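Local coordinates for periplasmic oligopeptide-binding protein (Burkholderia pseudomallei, PDB 3ZS6), which probably binds oligopeptides in the periplasm and delivers them to an ABC transport system for uptake into the cell, at residues I237-F242 and I295-G299; F249-P255 and A477-S483. All coordinates share one frame. Residues are numbered along the deposited sequence.

Contact 1 of 2, residues I237-F242 and I295-G299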
ATOM      1  N   ILE A 237       0.382  -2.724  17.094  1.00 16.96           N
ATOM      2  CA  ILE A 237       0.796  -3.038  18.463  1.00 15.48           C
ATOM      3  C   ILE A 237       2.145  -3.763  18.416  1.00 18.97           C
ATOM      4  O   ILE A 237       2.487  -4.349  17.395  1.00 18.64           O
ATOM      5  CB  ILE A 237      -0.226  -3.936  19.183  1.00 21.15           C
ATOM      6  CG1 ILE A 237      -0.621  -5.119  18.298  1.00 17.04           C
ATOM      7  CG2 ILE A 237      -1.470  -3.133  19.581  1.00 25.19           C
ATOM      8  CD1 ILE A 237      -1.315  -6.226  19.062  1.00 20.73           C
ATOM      9  N   PRO A 238       2.910  -3.730  19.518  1.00 17.98           N
ATOM     10  CA  PRO A 238       4.209  -4.423  19.518  1.00 19.87           C
ATOM     11  C   PRO A 238       4.062  -5.923  19.295  1.00 21.97           C
ATOM     12  O   PRO A 238       3.122  -6.536  19.794  1.00 20.80           O
ATOM     13  CB  PRO A 238       4.756  -4.169  20.930  1.00 20.96           C
ATOM     14  CG  PRO A 238       3.984  -2.986  21.450  1.00 22.37           C
ATOM     15  CD  PRO A 238       2.628  -3.066  20.802  1.00 16.33           C
ATOM     16  N   ALA A 239       4.999  -6.511  18.561  1.00 23.41           N
ATOM     17  CA  ALA A 239       5.034  -7.959  18.387  1.00 23.76           C
ATOM     18  C   ALA A 239       5.104  -8.659  19.740  1.00 21.89           C
ATOM     19  O   ALA A 239       5.795  -8.194  20.647  1.00 18.28           O
ATOM     20  CB  ALA A 239       6.221  -8.359  17.519  1.00 21.64           C
ATOM     21  N   GLY A 240       4.390  -9.776  19.862  1.00 25.68           N
ATOM     22  CA  GLY A 240       4.362 -10.561  21.085  1.00 30.59           C
ATOM     23  C   GLY A 240       3.582  -9.945  22.234  1.00 36.00           C
ATOM     24  O   GLY A 240       3.538 -10.505  23.330  1.00 37.49           O
ATOM     25  N   GLY A 241       2.961  -8.792  21.990  1.00 31.35           N
ATOM     26  CA  GLY A 241       2.301  -8.053  23.052  1.00 27.43           C
ATOM     27  C   GLY A 241       0.795  -8.230  23.160  1.00 26.96           C
ATOM     28  O   GLY A 241       0.198  -7.783  24.135  1.00 28.38           O
ATOM     29  N   PHE A 242       0.180  -8.873  22.172  1.00 29.42           N
ATOM     30  CA  PHE A 242      -1.274  -9.013  22.143  1.00 33.49           C
ATOM     31  C   PHE A 242      -1.878  -9.388  23.497  1.00 32.66           C
ATOM     32  O   PHE A 242      -2.862  -8.786  23.928  1.00 28.35           O
ATOM     33  CB  PHE A 242      -1.719 -10.027  21.085  1.00 29.64           C
ATOM     34  CG  PHE A 242      -3.215 -10.114  20.934  1.00 35.00           C
ATOM     35  CD1 PHE A 242      -3.967 -10.901  21.792  1.00 37.25           C
ATOM     36  CD2 PHE A 242      -3.868  -9.389  19.951  1.00 35.59           C
ATOM     37  CE1 PHE A 242      -5.342 -10.977  21.659  1.00 38.37           C
ATOM     38  CE2 PHE A 242      -5.248  -9.458  19.813  1.00 37.16           C
ATOM     39  CZ  PHE A 242      -5.983 -10.254  20.665  1.00 36.12           C
ATOM     40  N   ILE A 295       6.235 -15.455  17.424  1.00 23.58           N
ATOM     41  CA  ILE A 295       6.926 -14.175  17.300  1.00 27.35           C
ATOM     42  C   ILE A 295       5.969 -12.987  17.137  1.00 24.31           C
ATOM     43  O   ILE A 295       5.995 -12.052  17.937  1.00 30.71           O
ATOM     44  CB  ILE A 295       7.942 -14.181  16.143  1.00 29.89           C
ATOM     45  CG1 ILE A 295       8.848 -15.412  16.236  1.00 39.11           C
ATOM     46  CG2 ILE A 295       8.770 -12.914  16.166  1.00 26.29           C
ATOM     47  CD1 ILE A 295       9.626 -15.495  17.520  1.00 42.03           C
ATOM     48  N   THR A 296       5.136 -13.023  16.102  1.00 16.39           N
ATOM     49  CA  THR A 296       4.212 -11.916  15.842  1.00 17.75           C
ATOM     50  C   THR A 296       3.029 -11.936  16.819  1.00 22.44           C
ATOM     51  O   THR A 296       2.752 -10.938  17.493  1.00 22.72           O
ATOM     52  CB  THR A 296       3.724 -11.908  14.376  1.00 13.71           C
ATOM     53  OG1 THR A 296       2.903 -13.055  14.126  1.00 17.54           O
ATOM     54  CG2 THR A 296       4.930 -11.930  13.416  1.00 16.73           C
ATOM     55  N   GLN A 297       2.341 -13.073  16.885  1.00 19.88           N
ATOM     56  CA  GLN A 297       1.322 -13.335  17.914  1.00 23.66           C
ATOM     57  C   GLN A 297       0.112 -12.405  17.890  1.00 27.38           C
ATOM     58  O   GLN A 297      -0.611 -12.281  18.888  1.00 23.20           O
ATOM     59  CB  GLN A 297       1.951 -13.316  19.312  1.00 23.56           C
ATOM     60  CG  GLN A 297       3.080 -14.316  19.480  1.00 32.44           C
ATOM     61  CD  GLN A 297       3.436 -14.547  20.936  1.00 34.72           C
ATOM     62  OE1 GLN A 297       3.759 -13.615  21.667  1.00 32.40           O
ATOM     63  NE2 GLN A 297       3.360 -15.795  21.367  1.00 32.78           N
ATOM     64  N   ALA A 298      -0.126 -11.758  16.760  1.00 21.55           N
ATOM     65  CA  ALA A 298      -1.254 -10.847  16.676  1.00 26.41           C
ATOM     66  C   ALA A 298      -2.320 -11.363  15.709  1.00 30.42           C
ATOM     67  O   ALA A 298      -3.095 -10.587  15.156  1.00 34.01           O
ATOM     68  CB  ALA A 298      -0.782  -9.445  16.293  1.00 26.09           C
ATOM     69  N   GLY A 299      -2.355 -12.682  15.525  1.00 26.84           N
ATOM     70  CA  GLY A 299      -3.324 -13.308  14.644  1.00 28.74           C
ATOM     71  C   GLY A 299      -2.902 -13.439  13.185  1.00 31.07           C
ATOM     72  O   GLY A 299      -3.687 -13.893  12.350  1.00 26.66           O
TER
HETATM   73  O   HOH W   1       1.304  -9.170  19.375  1.00 32.11           O

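Contact 2 of 2, residues F249-P255 and A477-S483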
ATOM      1  N   PHE A 249      -5.996  -3.005  27.826  1.00 20.98           N
ATOM      2  CA  PHE A 249      -6.729  -1.995  27.057  1.00 22.15           C
ATOM      3  C   PHE A 249      -8.077  -2.484  26.512  1.00 22.19           C
ATOM      4  O   PHE A 249      -8.873  -1.694  25.994  1.00 17.14           O
ATOM      5  CB  PHE A 249      -5.847  -1.444  25.926  1.00 21.16           C
ATOM      6  CG  PHE A 249      -4.621  -0.718  26.417  1.00 24.62           C
ATOM      7  CD1 PHE A 249      -4.717   0.576  26.912  1.00 25.83           C
ATOM      8  CD2 PHE A 249      -3.378  -1.333  26.398  1.00 24.46           C
ATOM      9  CE1 PHE A 249      -3.594   1.243  27.375  1.00 29.17           C
ATOM     10  CE2 PHE A 249      -2.251  -0.668  26.857  1.00 22.36           C
ATOM     11  CZ  PHE A 249      -2.360   0.622  27.346  1.00 25.05           C
ATOM     12  N   GLY A 250      -8.314  -3.786  26.624  1.00 18.90           N
ATOM     13  CA  GLY A 250      -9.560  -4.396  26.205  1.00 18.13           C
ATOM     14  C   GLY A 250      -9.985  -4.044  24.791  1.00 18.74           C
ATOM     15  O   GLY A 250      -9.240  -4.263  23.835  1.00 12.08           O
ATOM     16  N   LYS A 251     -11.184  -3.485  24.669  1.00 12.88           N
ATOM     17  CA  LYS A 251     -11.792  -3.221  23.372  1.00 14.27           C
ATOM     18  C   LYS A 251     -11.171  -2.048  22.618  1.00 13.06           C
ATOM     19  O   LYS A 251     -11.483  -1.831  21.451  1.00 15.55           O
ATOM     20  CB  LYS A 251     -13.315  -3.045  23.509  1.00 15.82           C
ATOM     21  CG  LYS A 251     -14.045  -4.322  23.958  1.00 17.25           C
ATOM     22  CD  LYS A 251     -15.558  -4.090  24.063  1.00 15.94           C
ATOM     23  CE  LYS A 251     -16.247  -5.126  24.954  1.00 19.79           C
ATOM     24  NZ  LYS A 251     -17.676  -4.754  25.226  1.00 23.67           N
ATOM     25  N   GLU A 252     -10.310  -1.280  23.278  0.80 11.38           N
ATOM     26  CA  GLU A 252      -9.517  -0.282  22.558  0.80 14.43           C
ATOM     27  C   GLU A 252      -8.609  -0.972  21.535  0.80 15.33           C
ATOM     28  O   GLU A 252      -8.201  -0.377  20.527  0.80 14.77           O
ATOM     29  CB  GLU A 252      -8.702   0.587  23.527  0.80 11.15           C
ATOM     30  CG  GLU A 252      -9.579   1.371  24.501  0.80 16.47           C
ATOM     31  CD  GLU A 252      -8.798   2.290  25.416  0.80 14.23           C
ATOM     32  OE1 GLU A 252      -7.549   2.286  25.347  0.80 15.31           O
ATOM     33  OE2 GLU A 252      -9.437   3.023  26.205  0.80 15.15           O
ATOM     34  N   LEU A 253      -8.298  -2.237  21.792  1.00 11.83           N
ATOM     35  CA  LEU A 253      -7.519  -3.026  20.836  1.00 11.87           C
ATOM     36  C   LEU A 253      -8.471  -3.440  19.719  1.00 15.67           C
ATOM     37  O   LEU A 253      -9.312  -4.318  19.912  1.00 14.52           O
ATOM     38  CB  LEU A 253      -6.902  -4.256  21.523  1.00 15.02           C
ATOM     39  CG  LEU A 253      -6.194  -5.308  20.651  1.00 27.04           C
ATOM     40  CD1 LEU A 253      -5.377  -4.654  19.580  1.00 27.12           C
ATOM     41  CD2 LEU A 253      -5.314  -6.234  21.495  1.00 28.84           C
ATOM     42  N   ARG A 254      -8.362  -2.781  18.566  1.00 15.82           N
ATOM     43  CA  ARG A 254      -9.283  -3.024  17.461  1.00 14.74           C
ATOM     44  C   ARG A 254      -8.727  -4.131  16.572  1.00 18.15           C
ATOM     45  O   ARG A 254      -7.711  -3.949  15.901  1.00 23.31           O
ATOM     46  CB  ARG A 254      -9.510  -1.746  16.655  1.00 10.51           C
ATOM     47  CG  ARG A 254      -9.717  -0.493  17.504  1.00 12.35           C
ATOM     48  CD  ARG A 254     -10.955  -0.597  18.424  1.00 10.76           C
ATOM     49  NE  ARG A 254     -11.030   0.576  19.290  1.00 16.44           N
ATOM     50  CZ  ARG A 254     -12.009   1.475  19.274  1.00 23.31           C
ATOM     51  NH1 ARG A 254     -13.048   1.335  18.450  1.00 19.65           N
ATOM     52  NH2 ARG A 254     -11.950   2.514  20.093  1.00 20.31           N
ATOM     53  N   PRO A 255      -9.396  -5.287  16.567  1.00 18.58           N
ATOM     54  CA  PRO A 255      -8.837  -6.498  15.964  1.00 23.34           C
ATOM     55  C   PRO A 255      -9.304  -6.726  14.534  1.00 23.92           C
ATOM     56  O   PRO A 255     -10.341  -6.197  14.125  1.00 19.08           O
ATOM     57  CB  PRO A 255      -9.431  -7.592  16.838  1.00 20.19           C
ATOM     58  CG  PRO A 255     -10.828  -7.072  17.119  1.00 23.81           C
ATOM     59  CD  PRO A 255     -10.690  -5.555  17.221  1.00 19.22           C
ATOM     60  N   ALA A 477      -4.586  -6.302  11.493  1.00 23.74           N
ATOM     61  CA  ALA A 477      -5.044  -4.914  11.573  1.00 23.15           C
ATOM     62  C   ALA A 477      -5.029  -4.368  13.005  1.00 19.63           C
ATOM     63  O   ALA A 477      -5.384  -3.204  13.245  1.00 18.56           O
ATOM     64  CB  ALA A 477      -6.460  -4.804  10.995  1.00 32.12           C
ATOM     65  N   ASP A 478      -4.634  -5.219  13.947  1.00 16.56           N
ATOM     66  CA  ASP A 478      -4.643  -4.889  15.367  1.00 18.49           C
ATOM     67  C   ASP A 478      -3.944  -3.572  15.674  1.00 21.51           C
ATOM     68  O   ASP A 478      -2.780  -3.377  15.324  1.00 19.36           O
ATOM     69  CB  ASP A 478      -3.988  -6.009  16.184  1.00 17.11           C
ATOM     70  CG  ASP A 478      -4.814  -7.286  16.200  1.00 22.64           C
ATOM     71  OD1 ASP A 478      -5.739  -7.416  15.373  1.00 25.95           O
ATOM     72  OD2 ASP A 478      -4.516  -8.172  17.027  1.00 30.02           O
ATOM     73  N   ARG A 479      -4.668  -2.679  16.341  1.00 13.73           N
ATOM     74  CA  ARG A 479      -4.106  -1.418  16.804  1.00  7.65           C
ATOM     75  C   ARG A 479      -4.924  -0.901  17.990  1.00 12.31           C
ATOM     76  O   ARG A 479      -6.021  -1.406  18.262  1.00 13.34           O
ATOM     77  CB  ARG A 479      -4.067  -0.381  15.671  1.00 10.32           C
ATOM     78  CG  ARG A 479      -5.438   0.110  15.186  1.00 11.87           C
ATOM     79  CD  ARG A 479      -5.336   1.488  14.499  1.00 10.60           C
ATOM     80  NE  ARG A 479      -4.357   1.490  13.411  1.00  9.22           N
ATOM     81  CZ  ARG A 479      -4.644   1.198  12.143  1.00 10.69           C
ATOM     82  NH1 ARG A 479      -5.887   0.875  11.790  1.00  9.41           N
ATOM     83  NH2 ARG A 479      -3.684   1.216  11.226  1.00 14.07           N
ATOM     84  N   LEU A 480      -4.376   0.081  18.704  1.00  9.65           N
ATOM     85  CA  LEU A 480      -5.069   0.690  19.838  0.77 11.66           C
ATOM     86  C   LEU A 480      -5.684   2.016  19.419  1.00 13.18           C
ATOM     87  O   LEU A 480      -5.008   2.869  18.844  1.00 13.57           O
ATOM     88  CB  LEU A 480      -4.109   0.903  21.015  0.77 12.44           C
ATOM     89  CG  LEU A 480      -3.630  -0.367  21.732  0.77 15.24           C
ATOM     90  CD1 LEU A 480      -2.351  -0.119  22.536  0.77 14.54           C
ATOM     91  CD2 LEU A 480      -4.734  -0.936  22.631  0.77 11.65           C
ATOM     92  N   VAL A 481      -6.974   2.174  19.700  1.00 10.36           N
ATOM     93  CA  VAL A 481      -7.688   3.418  19.438  1.00  8.55           C
ATOM     94  C   VAL A 481      -8.531   3.715  20.679  1.00 13.03           C
ATOM     95  O   VAL A 481      -9.289   2.862  21.142  1.00 11.87           O
ATOM     96  CB  VAL A 481      -8.587   3.319  18.194  1.00 11.48           C
ATOM     97  CG1 VAL A 481      -9.372   4.612  17.988  1.00 11.30           C
ATOM     98  CG2 VAL A 481      -7.751   2.986  16.937  1.00 10.94           C
ATOM     99  N   LYS A 482      -8.374   4.915  21.229  1.00 12.76           N
ATOM    100  CA  LYS A 482      -9.007   5.274  22.501  1.00 11.53           C
ATOM    101  C   LYS A 482     -10.530   5.091  22.465  1.00 13.14           C
ATOM    102  O   LYS A 482     -11.163   5.240  21.413  1.00 13.10           O
ATOM    103  CB  LYS A 482      -8.645   6.716  22.877  1.00 11.92           C
ATOM    104  CG  LYS A 482      -7.146   6.934  23.130  1.00 10.91           C
ATOM    105  CD  LYS A 482      -6.727   6.363  24.486  1.00 15.94           C
ATOM    106  CE  LYS A 482      -5.262   6.661  24.803  1.00 16.77           C
ATOM    107  NZ  LYS A 482      -4.916   6.270  26.205  1.00 14.13           N
ATOM    108  N   SER A 483     -11.109   4.751  23.615  1.00 13.51           N
ATOM    109  CA  SER A 483     -12.552   4.538  23.729  1.00 19.88           C
ATOM    110  C   SER A 483     -13.363   5.782  23.373  1.00 19.73           C
ATOM    111  O   SER A 483     -14.525   5.674  22.975  1.00 20.31           O
ATOM    112  CB  SER A 483     -12.925   4.064  25.140  1.00 21.35           C
ATOM    113  OG  SER A 483     -12.323   2.809  25.406  1.00 33.17           O
TER
HETATM  114  O   HOH W   2      -6.278   3.878  27.157  1.00 17.22           O
HETATM  115  O   HOH W   3      -9.790   5.628  26.501  1.00 30.94           O
HETATM  116  O   HOH W   4     -14.350   3.771  20.452  1.00 31.54           O

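Contact 1 of 2, residues I237-F242 and I295-G299
Phe242 lies against the backbone of Gln297 and Ala298, its CB 3.3 Å from Gln297 O and its ring atom CD2 4.4 Å from Ala298 CA. Here a tight turn in 237-242 meets the C-terminal end of helix 288-296. Pro238 to Gly241 form a type II beta turn, closed by the hydrogen bond from Gly241 N to Pro238 O (3.2 Å), and Gly240 occupies its third position with the positive phi that favours glycine there. Thr296 is the last helical residue, and Gln297 after it has positive phi; as at helix C termini generally, the Thr296 carbonyl has no helical amide ahead of it and accepts from Gly240 N at 3.1 Å with nearly linear geometry (174°), so in this family 5 solute-binding protein the turn docks on the helix end through its own backbone. Water 1 reinforces the junction, donating to Thr296 O (3.0 Å) and Pro238 O (3.2 Å) while accepting from Phe242 N (3.0 Å), at the first turn of helix 242-249. Gly240 CA sits 3.2 Å from Gln297 OE1; a CB on this residue would lie about as near that oxygen. Gln297 NE2 is hydrogen-bonded to Ser293 O in the last turn of helix 288-296. Ala239 CB reaches Ile295 O at 3.7 Å, and Thr296 OG1 is hydrogen-bonded to Glu300 OE1 and Thr292 O. At the other end Ile237 CD1 meets Ala298 CB at 4.3 Å, a small apolar touch beside strand 470-480, where both side chains also rest on Asp478.

Contact 2 of 2, residues F249-P255 and A477-S483
Arg254 N donates to Arg479 O at 2.7 Å, and Val481 N to Glu252 O at 2.9 Å; together with the weak return bond from Arg479 N to Arg254 O (3.3 Å) they zip the two segments into an antiparallel ladder. Arg254 and Arg479 form its hydrogen-bonded pair, Leu253 and Leu480 the adjacent non-hydrogen-bonded pair, joining the start of strand 253-258 to the end of strand 470-480 in a mixed sheet of this family 5 solute-binding protein. Asp478 CA adds a CA-H...O contact to Arg254 O at 3.3 Å. The Arg254 side chain reaches past the end of the partner strand: NH2 donates to Val481 O at 2.9 Å, NE to Glu252 O of its own segment at 3.2 Å, and one face of the guanidinium covers Val481 CB. Water 4 links NH2 onward to Ser483 O. Ser483 OG donates to Glu252 OE2 (3.0 Å), while water 2 joins Glu252 OE1 to Lys482 NZ; Tyr226 of helix 219-227 also bonds both of these side chains. On the face carrying the two leucines, Leu480 CD2 packs at 4.1 Å from Leu253 CB and 3.5 Å from Phe249 CB, with Leu480 CD1 over one face of the Phe249 ring. This apolar layer continues into Leu223 and Ile245. Arg479 points to the opposite face, in a salt bridge with Asp495. The sheet thus separates two chemistries: a leucine face buried against helices 219-227 and 242-249, the latter contributing Phe249, and an arginine-bearing face whose guanidinium groups find partners among carbonyls, a hydroxyl, water and the carboxylate of Asp495.

Overall arrangement
From the N terminus, the chain passes helix 219-227 and enters the loop segment 237-242, runs through helix 242-249 and at once supplies 249-255, so the first segments of both contacts flank a single short helix. Contact 1 closes a loop of 52 intervening residues when helix 288-296 ends at 295-299; contact 2 closes a much longer one, of 221 residues, when 477-483 returns late in the chain. The segments alternate, so the two loops cross. Their centres lie about 13 Å apart, and the contacts meet at Asp478, which Phe242, Ile237 and Ala298 touch, while Phe242 also reaches Leu253. Helix 242-249 is thereby tied to both the helix end and the sheet edge.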